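Local coordinates for protein Exo-1,5-alpha-L-arabinofuranobiosidase (Gibberella zeae, PDB 2YDT) that probably hydrolyses alpha-L-arabinofuranosidic bonds, acting as an exo-enzyme that releases arabinobiose units from 1,5-alpha-linked arabinan, at residues K70-V75 with K129-E134; T78-G83 with E118-V123; D333-M338 with V358-E363. All blocks are in the same frame, centred on the assembly; numbering follows the deposited sequence.

Contact 1: residues K70-V75 with K129-E134; sequences KEISKV and KGYTWE
Ile72 and Val75 each lay a methyl on an aromatic ring of the facing loop. Ile72 CD1 sits over the centre of the Tyr131 ring, 3.9 Å from its centroid and 6° off the normal, a CH-pi contact in which the two side chains cross at about a right angle. Val75 CG2 does the same over the five-membered ring of Trp133, 3.7 Å from that centroid. The indole also uses its edge: Trp133 NE1 points almost in the ring plane at Ser73 OG, 2.9 Å away, in a nearly straight bond (165°). Ser73 OG lies between its own backbone N and carbonyl carbon (chi1 66°), and from there it donates to Gly130 O at 2.6 Å. One hydroxyl thus accepts from the indole N-H and donates to a loop carbonyl. Ile72 CD1 also touches Gly130 O (3.4 Å). At the Tyr131 rim, OH is hydrogen-bonded to Lys61, and a water in the ring plane, 2.6 Å from Tyr131 OH, links it to Lys70 NZ.

The loop carries the sequence Ser-Arg-Asp-Lys-Gly-Tyr-Thr-Trp, the Asp-box pattern found in sialidase-like propellers; Ser126 OG binds Gly130 N and Asp128 OD2 binds Thr132 OG1. A classic beta bulge, in which Ile72 and Ser73 both face Ile59, turns these two neighbours toward the loop together. Strand 70-75 is the outermost of its blade, beside strand 57-62, while the Asp-box turn joins strands 119-126 and 134-142 of the next blade, where Trp133 also packs on Val105 and Cys107 of strand 105-111.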
loop_
_atom_site.group_PDB
_atom_site.type_symbol
_atom_site.label_atom_id
_atom_site.label_comp_id
_atom_site.label_asym_id
_atom_site.label_seq_id
_atom_site.Cartn_x
_atom_site.Cartn_y
_atom_site.Cartn_z
ATOM N N LYS A 70 -0.850 8.432 -19.416
ATOM C CA LYS A 70 0.471 8.748 -19.878
ATOM C C LYS A 70 1.372 9.253 -18.782
ATOM O O LYS A 70 0.910 9.840 -17.814
ATOM C CB LYS A 70 0.420 9.758 -20.965
ATOM C CG LYS A 70 0.094 11.087 -20.585
ATOM C CD LYS A 70 0.617 11.988 -21.709
ATOM C CE LYS A 70 -0.204 13.230 -21.845
ATOM N NZ LYS A 70 -0.664 13.776 -20.551
ATOM N N GLU A 71 2.665 9.068 -18.985
ATOM C CA GLU A 71 3.625 9.468 -17.989
ATOM C C GLU A 71 3.777 10.972 -18.049
ATOM O O GLU A 71 3.965 11.555 -19.129
ATOM C CB GLU A 71 4.984 8.794 -18.225
ATOM C CG GLU A 71 6.009 9.241 -17.181
ATOM C CD GLU A 71 7.317 8.578 -17.308
ATOM O OE1 GLU A 71 8.324 9.303 -17.480
ATOM O OE2 GLU A 71 7.360 7.345 -17.223
ATOM N N ILE A 72 3.706 11.607 -16.899
ATOM C CA ILE A 72 3.861 13.044 -16.787
ATOM C C ILE A 72 5.121 13.501 -16.059
ATOM O O ILE A 72 5.583 14.629 -16.244
ATOM C CB ILE A 72 2.593 13.712 -16.169
ATOM C CG1 ILE A 72 2.300 13.278 -14.734
ATOM C CG2 ILE A 72 1.386 13.502 -17.093
ATOM C CD1 ILE A 72 1.261 14.198 -14.012
ATOM N N SER A 73 5.701 12.623 -15.247
ATOM C CA SER A 73 6.879 12.958 -14.478
ATOM C C SER A 73 7.513 11.710 -13.878
ATOM O O SER A 73 6.979 10.577 -14.015
ATOM C CB SER A 73 6.546 13.941 -13.343
ATOM O OG SER A 73 5.687 13.357 -12.340
ATOM N N LYS A 74 8.626 11.948 -13.202
ATOM C CA LYS A 74 9.364 10.941 -12.462
ATOM C C LYS A 74 9.739 11.507 -11.102
ATOM O O LYS A 74 10.212 12.631 -11.001
ATOM C CB LYS A 74 10.653 10.557 -13.196
ATOM C CG LYS A 74 10.451 10.058 -14.641
ATOM C CD LYS A 74 11.801 9.753 -15.265
ATOM C CE LYS A 74 11.719 9.334 -16.713
ATOM N NZ LYS A 74 13.049 9.564 -17.342
ATOM N N VAL A 75 9.511 10.726 -10.044
ATOM C CA VAL A 75 9.994 11.068 -8.729
ATOM C C VAL A 75 11.403 10.474 -8.614
ATOM O O VAL A 75 11.609 9.254 -8.664
ATOM C CB VAL A 75 9.102 10.539 -7.586
ATOM C CG1 VAL A 75 9.457 11.318 -6.274
ATOM C CG2 VAL A 75 7.646 10.685 -7.911
ATOM N N LYS A 129 0.086 19.055 -8.813
ATOM C CA LYS A 129 -0.774 17.919 -9.193
ATOM C C LYS A 129 -0.006 16.847 -9.980
ATOM O O LYS A 129 -0.563 16.133 -10.802
ATOM C CB LYS A 129 -2.071 18.389 -9.928
ATOM C CG LYS A 129 -2.895 19.342 -9.084
ATOM C CD LYS A 129 -4.178 19.744 -9.801
ATOM C CE LYS A 129 -5.119 20.456 -8.827
ATOM N NZ LYS A 129 -6.398 20.784 -9.538
ATOM N N GLY A 130 1.274 16.706 -9.667
ATOM C CA GLY A 130 2.044 15.543 -10.147
ATOM C C GLY A 130 3.066 15.805 -11.247
ATOM O O GLY A 130 3.679 14.848 -11.745
ATOM N N TYR A 131 3.235 17.066 -11.653
ATOM C CA TYR A 131 4.135 17.424 -12.735
ATOM C C TYR A 131 5.591 17.642 -12.292
ATOM O O TYR A 131 6.506 17.300 -13.043
ATOM C CB TYR A 131 3.588 18.647 -13.521
ATOM C CG TYR A 131 2.429 18.258 -14.392
ATOM C CD1 TYR A 131 2.643 17.739 -15.668
ATOM C CD2 TYR A 131 1.133 18.390 -13.950
ATOM C CE1 TYR A 131 1.598 17.343 -16.465
ATOM C CE2 TYR A 131 0.053 17.982 -14.756
ATOM C CZ TYR A 131 0.309 17.475 -16.018
ATOM O OH TYR A 131 -0.736 17.051 -16.843
ATOM N N THR A 132 5.794 18.203 -11.093
ATOM C CA THR A 132 7.129 18.319 -10.524
ATOM C C THR A 132 7.113 17.839 -9.081
ATOM O O THR A 132 6.066 17.815 -8.429
ATOM C CB THR A 132 7.703 19.752 -10.583
ATOM O OG1 THR A 132 6.879 20.593 -9.806
ATOM C CG2 THR A 132 7.742 20.303 -12.058
ATOM N N TRP A 133 8.309 17.550 -8.589
ATOM C CA TRP A 133 8.517 17.010 -7.246
ATOM C C TRP A 133 9.640 17.690 -6.520
ATOM O O TRP A 133 10.659 18.072 -7.139
ATOM C CB TRP A 133 8.826 15.491 -7.317
ATOM C CG TRP A 133 7.707 14.752 -7.973
ATOM C CD1 TRP A 133 7.577 14.456 -9.321
ATOM C CD2 TRP A 133 6.488 14.288 -7.350
ATOM N NE1 TRP A 133 6.365 13.863 -9.546
ATOM C CE2 TRP A 133 5.676 13.743 -8.368
ATOM C CE3 TRP A 133 6.027 14.257 -6.028
ATOM C CZ2 TRP A 133 4.425 13.176 -8.101
ATOM C CZ3 TRP A 133 4.789 13.726 -5.771
ATOM C CH2 TRP A 133 4.003 13.178 -6.805
ATOM N N GLU A 134 9.475 17.808 -5.198
ATOM C CA GLU A 134 10.498 18.341 -4.274
ATOM C C GLU A 134 10.680 17.369 -3.110
ATOM O O GLU A 134 9.696 16.853 -2.575
ATOM C CB GLU A 134 10.117 19.747 -3.740
ATOM C CG GLU A 134 9.177 19.770 -2.500
ATOM C CD GLU A 134 8.902 21.157 -1.869
ATOM O OE1 GLU A 134 9.425 21.432 -0.728
ATOM O OE2 GLU A 134 8.147 21.913 -2.487
HETATM O O HOH W 1 -0.308 16.347 -19.311
#

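Contact 2: residues T78-G83 with E118-V123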
loop_
_atom_site.group_PDB
_atom_site.type_symbol
_atom_site.label_atom_id
_atom_site.label_comp_id
_atom_site.label_asym_id
_atom_site.label_seq_id
_atom_site.Cartn_x
_atom_site.Cartn_y
_atom_site.Cartn_z
ATOM N N THR A 78 16.961 12.940 -5.151
ATOM C CA THR A 78 17.838 14.121 -5.305
ATOM C C THR A 78 18.793 14.254 -4.137
ATOM O O THR A 78 19.662 15.137 -4.144
ATOM C CB THR A 78 17.025 15.381 -5.412
ATOM O OG1 THR A 78 16.339 15.625 -4.191
ATOM C CG2 THR A 78 16.006 15.318 -6.588
ATOM N N GLN A 79 18.700 13.372 -3.138
ATOM C CA GLN A 79 19.447 13.513 -1.908
ATOM C C GLN A 79 20.619 12.565 -1.731
ATOM O O GLN A 79 21.658 12.967 -1.192
ATOM C CB GLN A 79 18.476 13.337 -0.732
ATOM C CG GLN A 79 17.356 14.369 -0.702
ATOM C CD GLN A 79 17.898 15.782 -0.645
ATOM O OE1 GLN A 79 18.576 16.173 0.318
ATOM N NE2 GLN A 79 17.687 16.517 -1.727
ATOM N N ASN A 80 20.451 11.298 -2.104
ATOM C CA ASN A 80 21.369 10.237 -1.670
ATOM C C ASN A 80 22.251 9.633 -2.743
ATOM O O ASN A 80 23.146 8.864 -2.436
ATOM C CB ASN A 80 20.568 9.071 -0.992
ATOM C CG ASN A 80 19.536 9.564 -0.003
ATOM O OD1 ASN A 80 19.856 10.360 0.902
ATOM N ND2 ASN A 80 18.290 9.059 -0.112
ATOM N N ASN A 81 22.018 10.002 -3.999
ATOM C CA ASN A 81 22.626 9.363 -5.149
ATOM C C ASN A 81 22.463 7.834 -5.105
ATOM O O ASN A 81 23.375 7.075 -5.433
ATOM C CB ASN A 81 24.114 9.755 -5.313
ATOM C CG ASN A 81 24.607 9.576 -6.745
ATOM O OD1 ASN A 81 23.846 9.377 -7.699
ATOM N ND2 ASN A 81 25.920 9.682 -6.905
ATOM N N TRP A 82 21.280 7.399 -4.693
ATOM C CA TRP A 82 20.961 5.988 -4.603
ATOM C C TRP A 82 19.856 5.570 -5.593
ATOM O O TRP A 82 19.947 4.508 -6.221
ATOM C CB TRP A 82 20.452 5.661 -3.171
ATOM C CG TRP A 82 21.473 5.619 -2.085
ATOM C CD1 TRP A 82 22.831 5.607 -2.214
ATOM C CD2 TRP A 82 21.194 5.456 -0.710
ATOM N NE1 TRP A 82 23.425 5.494 -0.974
ATOM C CE2 TRP A 82 22.443 5.397 -0.024
ATOM C CE3 TRP A 82 20.014 5.387 0.040
ATOM C CZ2 TRP A 82 22.512 5.252 1.362
ATOM C CZ3 TRP A 82 20.100 5.227 1.402
ATOM C CH2 TRP A 82 21.329 5.161 2.055
ATOM N N GLY A 83 18.785 6.346 -5.644
ATOM C CA GLY A 83 17.557 5.961 -6.370
ATOM C C GLY A 83 16.364 5.833 -5.428
ATOM O O GLY A 83 16.514 5.697 -4.227
ATOM N N GLU A 118 21.287 -0.368 2.472
ATOM C CA GLU A 118 20.528 0.480 3.401
ATOM C C GLU A 118 19.118 0.734 2.870
ATOM O O GLU A 118 18.859 0.518 1.673
ATOM C CB GLU A 118 21.228 1.829 3.624
ATOM C CG GLU A 118 22.653 1.700 4.151
ATOM C CD GLU A 118 23.282 3.035 4.463
ATOM O OE1 GLU A 118 22.818 3.706 5.395
ATOM O OE2 GLU A 118 24.254 3.404 3.771
ATOM N N THR A 119 18.234 1.144 3.777
ATOM C CA THR A 119 16.853 1.523 3.464
ATOM C C THR A 119 16.543 2.876 4.071
ATOM O O THR A 119 16.953 3.169 5.177
ATOM C CB THR A 119 15.854 0.454 3.951
ATOM O OG1 THR A 119 16.220 0.048 5.278
ATOM C CG2 THR A 119 15.878 -0.798 3.067
ATOM N N LEU A 120 15.847 3.720 3.323
ATOM C CA LEU A 120 15.540 5.052 3.783
ATOM C C LEU A 120 14.180 5.514 3.247
ATOM O O LEU A 120 14.046 5.850 2.057
ATOM C CB LEU A 120 16.678 5.997 3.381
ATOM C CG LEU A 120 16.606 7.480 3.748
ATOM C CD1 LEU A 120 16.231 7.729 5.216
ATOM C CD2 LEU A 120 17.942 8.148 3.362
ATOM N N ILE A 121 13.186 5.537 4.142
ATOM C CA ILE A 121 11.869 6.001 3.797
ATOM C C ILE A 121 11.912 7.539 3.713
ATOM O O ILE A 121 12.255 8.216 4.683
ATOM C CB ILE A 121 10.765 5.485 4.778
ATOM C CG1 ILE A 121 10.613 3.958 4.625
ATOM C CG2 ILE A 121 9.462 6.202 4.500
ATOM C CD1 ILE A 121 9.740 3.287 5.726
ATOM N N GLU A 122 11.477 8.060 2.553
ATOM C CA GLU A 122 11.493 9.479 2.181
ATOM C C GLU A 122 10.095 9.957 1.942
ATOM O O GLU A 122 9.207 9.167 1.620
ATOM C CB GLU A 122 12.235 9.674 0.838
ATOM C CG GLU A 122 13.629 9.040 0.735
ATOM C CD GLU A 122 14.661 9.830 1.490
ATOM O OE1 GLU A 122 14.398 10.136 2.667
ATOM O OE2 GLU A 122 15.741 10.128 0.922
ATOM N N VAL A 123 9.876 11.261 2.087
ATOM C CA VAL A 123 8.679 11.919 1.545
ATOM C C VAL A 123 9.091 12.970 0.519
ATOM O O VAL A 123 9.915 13.825 0.827
ATOM C CB VAL A 123 7.767 12.556 2.636
ATOM C CG1 VAL A 123 6.590 13.342 2.056
ATOM C CG2 VAL A 123 7.273 11.472 3.574
#
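Asn80 and Glu122 reach toward each other tip to tip, their amide and carboxylate planes only 20° apart. Asn80 ND2 donates to Glu122 OE2 at 3.0 Å, meeting that oxygen on its anti side and well out of the carboxylate plane; the N-H...O angle is 149°. The Glu122 chain bends at chi2 (-76°), which turns CD aside, and its OE1 is hydrogen-bonded to His138. Leu120 crosses Asn80 obliquely, and its CD2 lies 3.6 Å from Asn80 ND2, filling in beside the polar pair.

Trp82 turns the far end of its six-membered ring to the strand. Leu120 crosses it at about a right angle, with Leu120 CB near the ring plane at the edge, 4.0 Å from Trp82 CZ3. Glu118 comes across the same end, its CB 3.7 Å from Trp82 CH2 and its OE2 3.5 Å from Trp82 CZ2, the carboxylate steeply tilted against the indole. Within the loop, Asn80 CB rests on one face of the Trp82 ring, toward the rim, which ties the two loop side chains into one unit.

The loop, part of the crossing from strand 70-75 to the following propeller blade, is thereby laid over strand 119-126 of that blade. Asn80 ND2 also binds Ser111 OG, which in turn bonds Gly83 O, so two bonds on one nitrogen settle the rotation of the amide. With His138 at OE1 and Asn80 at OE2, both oxygens of the buried Glu122 have polar partners, an environment consistent with an ionised carboxylate.

Contact 3: residues D333-M338 with V358-E363; sequences DPDLLM and VVRLSE. With MN (manganese (II) ion), chain K; SO4 (sulfate ion), chain D.
Leu336 to Met338 and Val358 to Arg360 form an antiparallel strand pair in one blade of a six-bladed beta-propeller, the blade completed by the N-terminal strand 11-17. Its backbone hydrogen bonds join Leu337 and Val359 in both directions, Leu337 N to Val359 O and Val359 N to Leu337 O, each 2.9 Å.

Apolar contacts flank this ladder. On one sheet face Val358 lies between Leu336 and Met338, its CG1 against Leu336 CD2 and its CG2 against Met338 CE. On the other, Leu337 CB meets Val359 CG2, and Leu337 CD2 approaches Leu361 CD2 (4.2 Å).

Charged groups gather where the strand ends. The Arg360 chain is extended from CG to NE. Leu336 CD2 lies over the centre of one face of its guanidinium. The edge is shared out: NH1 makes salt bridges to Asp333 OD2 (2.9 Å) and Asp335 OD2 (3.3 Å), while NE and NH2 bind two oxygens of a sulfate, probably from the crystallisation liquor. An Asx turn, Asp335 N to Asp333 OD1, lies within the type I turn that carries both acids.

Asp335 also grips the start of the short helix 361-364. Its O accepts from Leu361 N; its two carboxylate oxygens use their syn lone pairs, OD1 for Ser362 N at 2.7 Å and OD2 for Ser362 OG at 2.6 Å. The clustered donors would stabilise its negative charge. Next to Ser362, Glu363 OE2 binds a manganese ion at 2.0 Å, and two waters on that metal both donate to sulfate O2.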
loop_
_atom_site.group_PDB
_atom_site.type_symbol
_atom_site.label_atom_id
_atom_site.label_comp_id
_atom_site.label_asym_id
_atom_site.label_seq_id
_atom_site.Cartn_x
_atom_site.Cartn_y
_atom_site.Cartn_z
ATOM N N ASP A 333 -18.499 8.446 -7.375
ATOM C CA ASP A 333 -19.344 7.257 -7.507
ATOM C C ASP A 333 -18.770 6.138 -6.673
ATOM O O ASP A 333 -17.963 5.335 -7.140
ATOM C CB ASP A 333 -19.540 6.830 -8.963
ATOM C CG ASP A 333 -20.616 5.718 -9.105
ATOM O OD1 ASP A 333 -21.043 5.124 -8.072
ATOM O OD2 ASP A 333 -21.043 5.441 -10.259
ATOM N N PRO A 334 -19.194 6.064 -5.426
ATOM C CA PRO A 334 -18.735 5.068 -4.471
ATOM C C PRO A 334 -18.947 3.603 -4.899
ATOM O O PRO A 334 -18.348 2.715 -4.315
ATOM C CB PRO A 334 -19.577 5.372 -3.240
ATOM C CG PRO A 334 -19.910 6.811 -3.360
ATOM C CD PRO A 334 -20.106 7.043 -4.796
ATOM N N ASP A 335 -19.809 3.350 -5.889
ATOM C CA ASP A 335 -19.989 1.998 -6.437
ATOM C C ASP A 335 -18.774 1.551 -7.262
ATOM O O ASP A 335 -18.538 0.374 -7.389
ATOM C CB ASP A 335 -21.240 1.992 -7.330
ATOM C CG ASP A 335 -21.726 0.609 -7.686
ATOM O OD1 ASP A 335 -21.393 -0.400 -7.043
ATOM O OD2 ASP A 335 -22.528 0.528 -8.648
ATOM N N LEU A 336 -18.008 2.492 -7.785
ATOM C CA LEU A 336 -16.868 2.155 -8.655
ATOM C C LEU A 336 -15.628 1.821 -7.815
ATOM O O LEU A 336 -15.291 2.552 -6.850
ATOM C CB LEU A 336 -16.542 3.310 -9.596
ATOM C CG LEU A 336 -17.571 3.610 -10.705
ATOM C CD1 LEU A 336 -17.124 4.883 -11.509
ATOM C CD2 LEU A 336 -17.761 2.387 -11.575
ATOM N N LEU A 337 -14.943 0.758 -8.212
ATOM C CA LEU A 337 -13.741 0.311 -7.524
ATOM C C LEU A 337 -12.652 0.022 -8.561
ATOM O O LEU A 337 -12.842 -0.815 -9.440
ATOM C CB LEU A 337 -14.030 -0.942 -6.712
ATOM C CG LEU A 337 -12.841 -1.592 -5.971
ATOM C CD1 LEU A 337 -12.462 -0.792 -4.685
ATOM C CD2 LEU A 337 -13.150 -3.039 -5.611
ATOM N N MET A 338 -11.496 0.688 -8.418
ATOM C CA MET A 338 -10.326 0.344 -9.260
ATOM C C MET A 338 -9.465 -0.664 -8.523
ATOM O O MET A 338 -9.251 -0.539 -7.295
ATOM C CB MET A 338 -9.507 1.603 -9.591
ATOM C CG MET A 338 -8.176 1.300 -10.245
ATOM S SD MET A 338 -7.288 2.842 -10.720
ATOM C CE MET A 338 -8.034 2.998 -12.240
ATOM N N VAL A 358 -11.654 -1.369 -13.555
ATOM C CA VAL A 358 -12.629 -0.667 -12.741
ATOM C C VAL A 358 -13.914 -1.489 -12.829
ATOM O O VAL A 358 -14.386 -1.766 -13.935
ATOM C CB VAL A 358 -12.861 0.772 -13.177
ATOM C CG1 VAL A 358 -14.120 1.358 -12.482
ATOM C CG2 VAL A 358 -11.616 1.607 -12.897
ATOM N N VAL A 359 -14.410 -1.893 -11.682
ATOM C CA VAL A 359 -15.643 -2.710 -11.535
ATOM C C VAL A 359 -16.665 -1.936 -10.713
ATOM O O VAL A 359 -16.346 -0.948 -10.061
ATOM C CB VAL A 359 -15.370 -4.034 -10.851
ATOM C CG1 VAL A 359 -14.328 -4.837 -11.625
ATOM C CG2 VAL A 359 -14.938 -3.841 -9.363
ATOM N N ARG A 360 -17.937 -2.349 -10.788
ATOM C CA ARG A 360 -18.968 -1.861 -9.912
ATOM C C ARG A 360 -19.290 -2.906 -8.848
ATOM O O ARG A 360 -19.574 -4.063 -9.158
ATOM C CB ARG A 360 -20.279 -1.573 -10.722
ATOM C CG ARG A 360 -20.285 -0.285 -11.408
ATOM C CD ARG A 360 -21.677 0.061 -12.018
ATOM N NE ARG A 360 -21.493 1.281 -12.766
ATOM C CZ ARG A 360 -21.451 2.494 -12.229
ATOM N NH1 ARG A 360 -21.708 2.680 -10.945
ATOM N NH2 ARG A 360 -21.206 3.523 -12.992
ATOM N N LEU A 361 -19.322 -2.486 -7.590
ATOM C CA LEU A 361 -19.579 -3.375 -6.489
ATOM C C LEU A 361 -21.028 -3.885 -6.604
ATOM O O LEU A 361 -21.275 -5.046 -6.279
ATOM C CB LEU A 361 -19.361 -2.661 -5.158
ATOM C CG LEU A 361 -17.901 -2.388 -4.831
ATOM C CD1 LEU A 361 -17.810 -1.428 -3.620
ATOM C CD2 LEU A 361 -17.155 -3.717 -4.613
ATOM N N SER A 362 -21.915 -3.021 -7.110
ATOM C CA SER A 362 -23.334 -3.407 -7.347
ATOM C C SER A 362 -23.450 -4.600 -8.304
ATOM O O SER A 362 -24.439 -5.353 -8.258
ATOM C CB SER A 362 -24.146 -2.219 -7.861
ATOM O OG SER A 362 -23.717 -1.718 -9.100
ATOM N N GLU A 363 -22.440 -4.812 -9.146
ATOM C CA GLU A 363 -22.426 -5.951 -10.078
ATOM C C GLU A 363 -21.595 -7.132 -9.603
ATOM O O GLU A 363 -21.986 -8.287 -9.732
ATOM C CB GLU A 363 -21.945 -5.468 -11.447
ATOM C CG GLU A 363 -22.765 -4.261 -11.912
ATOM C CD GLU A 363 -22.393 -3.719 -13.272
ATOM O OE1 GLU A 363 -21.189 -3.732 -13.605
ATOM O OE2 GLU A 363 -23.310 -3.248 -14.007
HETATM MN MN MN K . -23.387 -2.434 -15.822
HETATM S S SO4 D . -20.710 1.502 -16.443
HETATM O O1 SO4 D . -20.388 2.780 -15.841
HETATM O O2 SO4 D . -21.056 0.506 -15.463
HETATM O O3 SO4 D . -21.751 1.770 -17.437
HETATM O O4 SO4 D . -19.615 0.993 -17.267
HETATM O O HOH W 2 -21.075 -2.101 -15.558
HETATM O O HOH W 3 -23.589 -0.387 -15.658
#

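Contact 1 joins two neighbouring blades of the propeller; contact 2 sets the connection between them on the second. Their segments adjoin in sequence, contact 2 nested within the loop that contact 1 closes, and their centres are 18 Å apart. Both are partly buried and pair a loop with a strand, mainly through side chains, contact 1 with methyls on aromatic faces and a serine relay, contact 2 with an amide-carboxylate pair and a ring edge. Contact 3 is buried, lies within a single blade on the opposite side of the chain's centre from contact 2, and adds what the others lack: a paired backbone, salt bridges and a manganese ion bound beside the strand pair, on the helix that follows.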